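Local coordinates for inositol-1-monophosphatase (Nostoc sp., PDB 5ZHH), which probably hydrolyses inositol monophosphates to free inositol and phosphate, as members of the metal-dependent inositol monophosphatase family do, at residues 7-21 and 49-62. Residues are numbered along the deposited sequence; the frame is centred on the assembly and turned at random.
Sequences FLDIATEAALAAGAV and ASEAVVLEIIRRHF
The two N-terminal helices of the inositol monophosphatase fold pack as an antiparallel pair, Ala-14 facing Val-54 and Ile-57 midway along, with the axes of 7-21 and 49-61 at 157° and 8.5 Å apart at their closest. Small residues set that spacing: the CB of Ala-18 lies 3.5 Å from Val-54 CG2 and also touches Ser-50 OG, whose hydroxyl is hydrogen-bonded to Pro-88 O. Ile-57 is a knob in the hole formed by Ile-10, Glu-13, Ala-14 and Ala-17; its CD1 reaches Ala-14 CA at 3.6 Å, a depth that alanine, ending at CB, permits. Beyond it, Val-21 CG1 meets Ala-49 CB and Val-21 CG2 meets Val-53 CG2, the two beta-branched valines sliding past each other in opposite directions.

Toward Phe-62 the spacing widens and larger groups fill it. In Ile-10, chi1 (-64°) sets CG1 beside the backbone N, and the further turn about CB-CG1 brings CD1 over one face of the His-61 imidazole, 3.5 Å from its centroid, while Ile-10 CB lies 3.6 Å from Phe-62 CE2. Phe-7 turns its edge to the face of Phe-62 in a T-shaped pair, planes at 75°. Were His-61 replaced by an alanine, Ile-10 CD1 would probably lose the ring face it packs on, and Asp-9 of the second subunit the hydrogen bond from NE2. Backed by strands 82-90, 103-110 and 113-121, the pair forms an outer helical layer of the family's alternating alpha-beta-alpha-beta-alpha sandwich.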
loop_
_atom_site.group_PDB
_atom_site.type_symbol
_atom_site.label_atom_id
_atom_site.label_comp_id
_atom_site.label_asym_id
_atom_site.label_seq_id
_atom_site.Cartn_x
_atom_site.Cartn_y
_atom_site.Cartn_z
ATOM N N PHE A 7 26.999 1.287 -8.072
ATOM C CA PHE A 7 26.276 0.526 -9.084
ATOM C C PHE A 7 24.883 0.162 -8.601
ATOM O O PHE A 7 23.906 0.278 -9.349
ATOM C CB PHE A 7 27.045 -0.750 -9.436
ATOM C CG PHE A 7 28.394 -0.500 -10.030
ATOM C CD1 PHE A 7 28.619 0.612 -10.815
ATOM C CD2 PHE A 7 29.437 -1.379 -9.800
ATOM C CE1 PHE A 7 29.869 0.845 -11.368
ATOM C CE2 PHE A 7 30.688 -1.153 -10.351
ATOM C CZ PHE A 7 30.905 -0.039 -11.133
ATOM N N LEU A 8 24.779 -0.267 -7.342
ATOM C CA LEU A 8 23.499 -0.688 -6.786
ATOM C C LEU A 8 22.522 0.479 -6.674
ATOM O O LEU A 8 21.315 0.311 -6.903
ATOM C CB LEU A 8 23.733 -1.342 -5.422
ATOM C CG LEU A 8 22.492 -1.789 -4.657
ATOM C CD1 LEU A 8 21.750 -2.846 -5.461
ATOM C CD2 LEU A 8 22.861 -2.306 -3.274
ATOM N N ASP A 9 23.020 1.663 -6.303
ATOM C CA ASP A 9 22.164 2.843 -6.230
ATOM C C ASP A 9 21.514 3.131 -7.576
ATOM O O ASP A 9 20.324 3.449 -7.647
ATOM C CB ASP A 9 22.967 4.067 -5.772
ATOM C CG ASP A 9 23.374 4.003 -4.315
ATOM O OD1 ASP A 9 22.813 3.182 -3.558
ATOM O OD2 ASP A 9 24.262 4.792 -3.927
ATOM N N ILE A 10 22.299 3.068 -8.655
ATOM C CA ILE A 10 21.778 3.427 -9.971
ATOM C C ILE A 10 20.846 2.341 -10.497
ATOM O O ILE A 10 19.807 2.633 -11.103
ATOM C CB ILE A 10 22.936 3.696 -10.948
ATOM C CG1 ILE A 10 23.735 4.912 -10.491
ATOM C CG2 ILE A 10 22.400 3.917 -12.355
ATOM C CD1 ILE A 10 22.881 6.098 -10.182
ATOM N N ALA A 11 21.202 1.075 -10.286
ATOM C CA ALA A 11 20.311 -0.004 -10.705
ATOM C C ALA A 11 18.974 0.073 -9.981
ATOM O O ALA A 11 17.928 -0.239 -10.565
ATOM C CB ALA A 11 20.972 -1.359 -10.458
ATOM N N THR A 12 18.984 0.498 -8.718
ATOM C CA THR A 12 17.736 0.627 -7.974
ATOM C C THR A 12 16.843 1.695 -8.595
ATOM O O THR A 12 15.648 1.469 -8.821
ATOM C CB THR A 12 18.029 0.951 -6.509
ATOM O OG1 THR A 12 18.845 -0.086 -5.945
ATOM C CG2 THR A 12 16.736 1.044 -5.725
ATOM N N GLU A 13 17.409 2.869 -8.894
ATOM C CA GLU A 13 16.602 3.928 -9.492
ATOM C C GLU A 13 16.131 3.534 -10.888
ATOM O O GLU A 13 14.995 3.832 -11.272
ATOM C CB GLU A 13 17.391 5.242 -9.521
ATOM C CG GLU A 13 16.729 6.395 -10.292
ATOM C CD GLU A 13 15.440 6.920 -9.654
ATOM O OE1 GLU A 13 15.134 6.557 -8.498
ATOM O OE2 GLU A 13 14.736 7.717 -10.314
ATOM N N ALA A 14 16.968 2.823 -11.646
ATOM C CA ALA A 14 16.533 2.346 -12.955
ATOM C C ALA A 14 15.369 1.369 -12.819
ATOM O O ALA A 14 14.404 1.430 -13.588
ATOM C CB ALA A 14 17.702 1.703 -13.699
ATOM N N ALA A 15 15.431 0.482 -11.825
ATOM C CA ALA A 15 14.362 -0.490 -11.624
ATOM C C ALA A 15 13.065 0.184 -11.193
ATOM O O ALA A 15 11.980 -0.189 -11.659
ATOM C CB ALA A 15 14.791 -1.520 -10.580
ATOM N N LEU A 16 13.156 1.166 -10.290
ATOM C CA LEU A 16 11.959 1.858 -9.828
ATOM C C LEU A 16 11.345 2.702 -10.935
ATOM O O LEU A 16 10.117 2.746 -11.080
ATOM C CB LEU A 16 12.288 2.721 -8.612
ATOM C CG LEU A 16 12.690 1.920 -7.374
ATOM C CD1 LEU A 16 13.086 2.857 -6.238
ATOM C CD2 LEU A 16 11.556 0.984 -6.947
ATOM N N ALA A 17 12.183 3.382 -11.722
ATOM C CA ALA A 17 11.660 4.194 -12.813
ATOM C C ALA A 17 10.967 3.321 -13.847
ATOM O O ALA A 17 9.869 3.650 -14.319
ATOM C CB ALA A 17 12.789 5.001 -13.453
ATOM N N ALA A 18 11.594 2.199 -14.203
ATOM C CA ALA A 18 10.998 1.282 -15.166
ATOM C C ALA A 18 9.749 0.621 -14.603
ATOM O O ALA A 18 8.767 0.427 -15.327
ATOM C CB ALA A 18 12.019 0.227 -15.584
ATOM N N GLY A 19 9.768 0.264 -13.318
ATOM C CA GLY A 19 8.585 -0.325 -12.709
ATOM C C GLY A 19 7.377 0.592 -12.766
ATOM O O GLY A 19 6.247 0.139 -12.975
ATOM N N ALA A 20 7.598 1.898 -12.589
ATOM C CA ALA A 20 6.500 2.854 -12.673
ATOM C C ALA A 20 5.910 2.893 -14.078
ATOM O O ALA A 20 4.694 3.040 -14.247
ATOM C CB ALA A 20 6.987 4.238 -12.243
ATOM N N VAL A 21 6.757 2.772 -15.102
ATOM C CA VAL A 21 6.258 2.699 -16.472
ATOM C C VAL A 21 5.394 1.456 -16.666
ATOM O O VAL A 21 4.311 1.524 -17.262
ATOM C CB VAL A 21 7.432 2.746 -17.467
ATOM C CG1 VAL A 21 6.964 2.361 -18.853
ATOM C CG2 VAL A 21 8.041 4.152 -17.479
ATOM N N ALA A 49 8.900 0.299 -23.592
ATOM C CA ALA A 49 9.002 1.545 -22.840
ATOM C C ALA A 49 9.832 1.354 -21.576
ATOM O O ALA A 49 10.586 2.249 -21.174
ATOM C CB ALA A 49 7.610 2.070 -22.496
ATOM N N SER A 50 9.699 0.194 -20.933
ATOM C CA SER A 50 10.503 -0.093 -19.751
ATOM C C SER A 50 11.983 -0.163 -20.104
ATOM O O SER A 50 12.823 0.421 -19.410
ATOM C CB SER A 50 10.039 -1.405 -19.116
ATOM O OG SER A 50 10.919 -1.821 -18.082
ATOM N N GLU A 51 12.312 -0.845 -21.202
ATOM C CA GLU A 51 13.708 -0.982 -21.615
ATOM C C GLU A 51 14.341 0.373 -21.916
ATOM O O GLU A 51 15.490 0.625 -21.536
ATOM C CB GLU A 51 13.804 -1.896 -22.838
ATOM C CG GLU A 51 15.224 -2.098 -23.346
ATOM C CD GLU A 51 15.318 -3.139 -24.450
ATOM O OE1 GLU A 51 15.350 -2.750 -25.635
ATOM O OE2 GLU A 51 15.363 -4.345 -24.137
ATOM N N ALA A 52 13.615 1.252 -22.615
ATOM C CA ALA A 52 14.155 2.573 -22.928
ATOM C C ALA A 52 14.501 3.345 -21.660
ATOM O O ALA A 52 15.538 4.014 -21.596
ATOM C CB ALA A 52 13.163 3.363 -23.783
ATOM N N VAL A 53 13.643 3.258 -20.640
ATOM C CA VAL A 53 13.910 3.928 -19.369
ATOM C C VAL A 53 15.158 3.352 -18.707
ATOM O O VAL A 53 16.014 4.093 -18.210
ATOM C CB VAL A 53 12.682 3.832 -18.446
ATOM C CG1 VAL A 53 13.050 4.195 -17.020
ATOM C CG2 VAL A 53 11.583 4.740 -18.950
ATOM N N VAL A 54 15.270 2.019 -18.670
ATOM C CA VAL A 54 16.433 1.388 -18.042
ATOM C C VAL A 54 17.712 1.764 -18.781
ATOM O O VAL A 54 18.714 2.150 -18.168
ATOM C CB VAL A 54 16.263 -0.141 -17.986
ATOM C CG1 VAL A 54 17.524 -0.772 -17.418
ATOM C CG2 VAL A 54 15.074 -0.519 -17.128
ATOM N N LEU A 55 17.699 1.644 -20.108
ATOM C CA LEU A 55 18.905 1.911 -20.885
ATOM C C LEU A 55 19.355 3.354 -20.718
ATOM O O LEU A 55 20.540 3.624 -20.513
ATOM C CB LEU A 55 18.662 1.592 -22.361
ATOM C CG LEU A 55 18.503 0.108 -22.691
ATOM C CD1 LEU A 55 18.327 -0.104 -24.185
ATOM C CD2 LEU A 55 19.704 -0.649 -22.178
ATOM N N GLU A 56 18.415 4.296 -20.772
ATOM C CA GLU A 56 18.793 5.700 -20.660
ATOM C C GLU A 56 19.507 5.973 -19.343
ATOM O O GLU A 56 20.532 6.661 -19.317
ATOM C CB GLU A 56 17.556 6.587 -20.802
ATOM C CG GLU A 56 17.874 8.068 -20.994
ATOM C CD GLU A 56 18.182 8.777 -19.691
ATOM O OE1 GLU A 56 17.660 8.336 -18.643
ATOM O OE2 GLU A 56 18.945 9.773 -19.716
ATOM N N ILE A 57 18.998 5.411 -18.242
ATOM C CA ILE A 57 19.600 5.656 -16.935
ATOM C C ILE A 57 20.981 5.018 -16.851
ATOM O O ILE A 57 21.959 5.668 -16.459
ATOM C CB ILE A 57 18.670 5.156 -15.813
ATOM C CG1 ILE A 57 17.392 6.002 -15.771
ATOM C CG2 ILE A 57 19.391 5.152 -14.467
ATOM C CD1 ILE A 57 16.308 5.452 -14.858
ATOM N N ILE A 58 21.095 3.749 -17.251
ATOM C CA ILE A 58 22.363 3.048 -17.096
ATOM C C ILE A 58 23.440 3.680 -17.965
ATOM O O ILE A 58 24.581 3.859 -17.524
ATOM C CB ILE A 58 22.198 1.553 -17.423
ATOM C CG1 ILE A 58 21.233 0.893 -16.435
ATOM C CG2 ILE A 58 23.562 0.862 -17.432
ATOM C CD1 ILE A 58 21.789 0.775 -15.044
ATOM N N ARG A 59 23.108 4.024 -19.214
ATOM C CA ARG A 59 24.134 4.568 -20.099
ATOM C C ARG A 59 24.512 5.994 -19.715
ATOM O O ARG A 59 25.645 6.412 -19.962
ATOM C CB ARG A 59 23.688 4.510 -21.566
ATOM C CG ARG A 59 22.913 3.247 -21.955
ATOM C CD ARG A 59 23.081 2.834 -23.384
ATOM N NE ARG A 59 23.208 3.981 -24.282
ATOM C CZ ARG A 59 23.076 3.918 -25.604
ATOM N NH1 ARG A 59 22.770 2.785 -26.195
ATOM N NH2 ARG A 59 23.229 5.005 -26.345
ATOM N N ARG A 60 23.593 6.750 -19.104
ATOM C CA ARG A 60 23.933 8.109 -18.680
ATOM C C ARG A 60 24.879 8.100 -17.485
ATOM O O ARG A 60 25.794 8.930 -17.404
ATOM C CB ARG A 60 22.662 8.902 -18.356
ATOM C CG ARG A 60 22.925 10.270 -17.723
ATOM C CD ARG A 60 21.684 11.153 -17.727
ATOM N NE ARG A 60 20.458 10.396 -17.504
ATOM C CZ ARG A 60 20.013 10.039 -16.307
ATOM N NH1 ARG A 60 20.699 10.373 -15.221
ATOM N NH2 ARG A 60 18.886 9.347 -16.196
ATOM N N HIS A 61 24.673 7.181 -16.541
ATOM C CA HIS A 61 25.555 7.112 -15.383
ATOM C C HIS A 61 26.839 6.349 -15.686
ATOM O O HIS A 61 27.903 6.715 -15.171
ATOM C CB HIS A 61 24.829 6.472 -14.201
ATOM C CG HIS A 61 23.778 7.349 -13.591
ATOM N ND1 HIS A 61 24.059 8.255 -12.592
ATOM C CD2 HIS A 61 22.449 7.453 -13.833
ATOM C CE1 HIS A 61 22.948 8.884 -12.246
ATOM N NE2 HIS A 61 21.958 8.418 -12.986
ATOM N N PHE A 62 26.770 5.314 -16.524
ATOM C CA PHE A 62 27.916 4.451 -16.818
ATOM C C PHE A 62 28.089 4.332 -18.330
ATOM O O PHE A 62 27.883 3.262 -18.915
ATOM C CB PHE A 62 27.732 3.076 -16.173
ATOM C CG PHE A 62 27.344 3.132 -14.712
ATOM C CD1 PHE A 62 28.211 3.661 -13.768
ATOM C CD2 PHE A 62 26.116 2.651 -14.287
ATOM C CE1 PHE A 62 27.858 3.712 -12.428
ATOM C CE2 PHE A 62 25.759 2.697 -12.949
ATOM C CZ PHE A 62 26.628 3.229 -12.021
#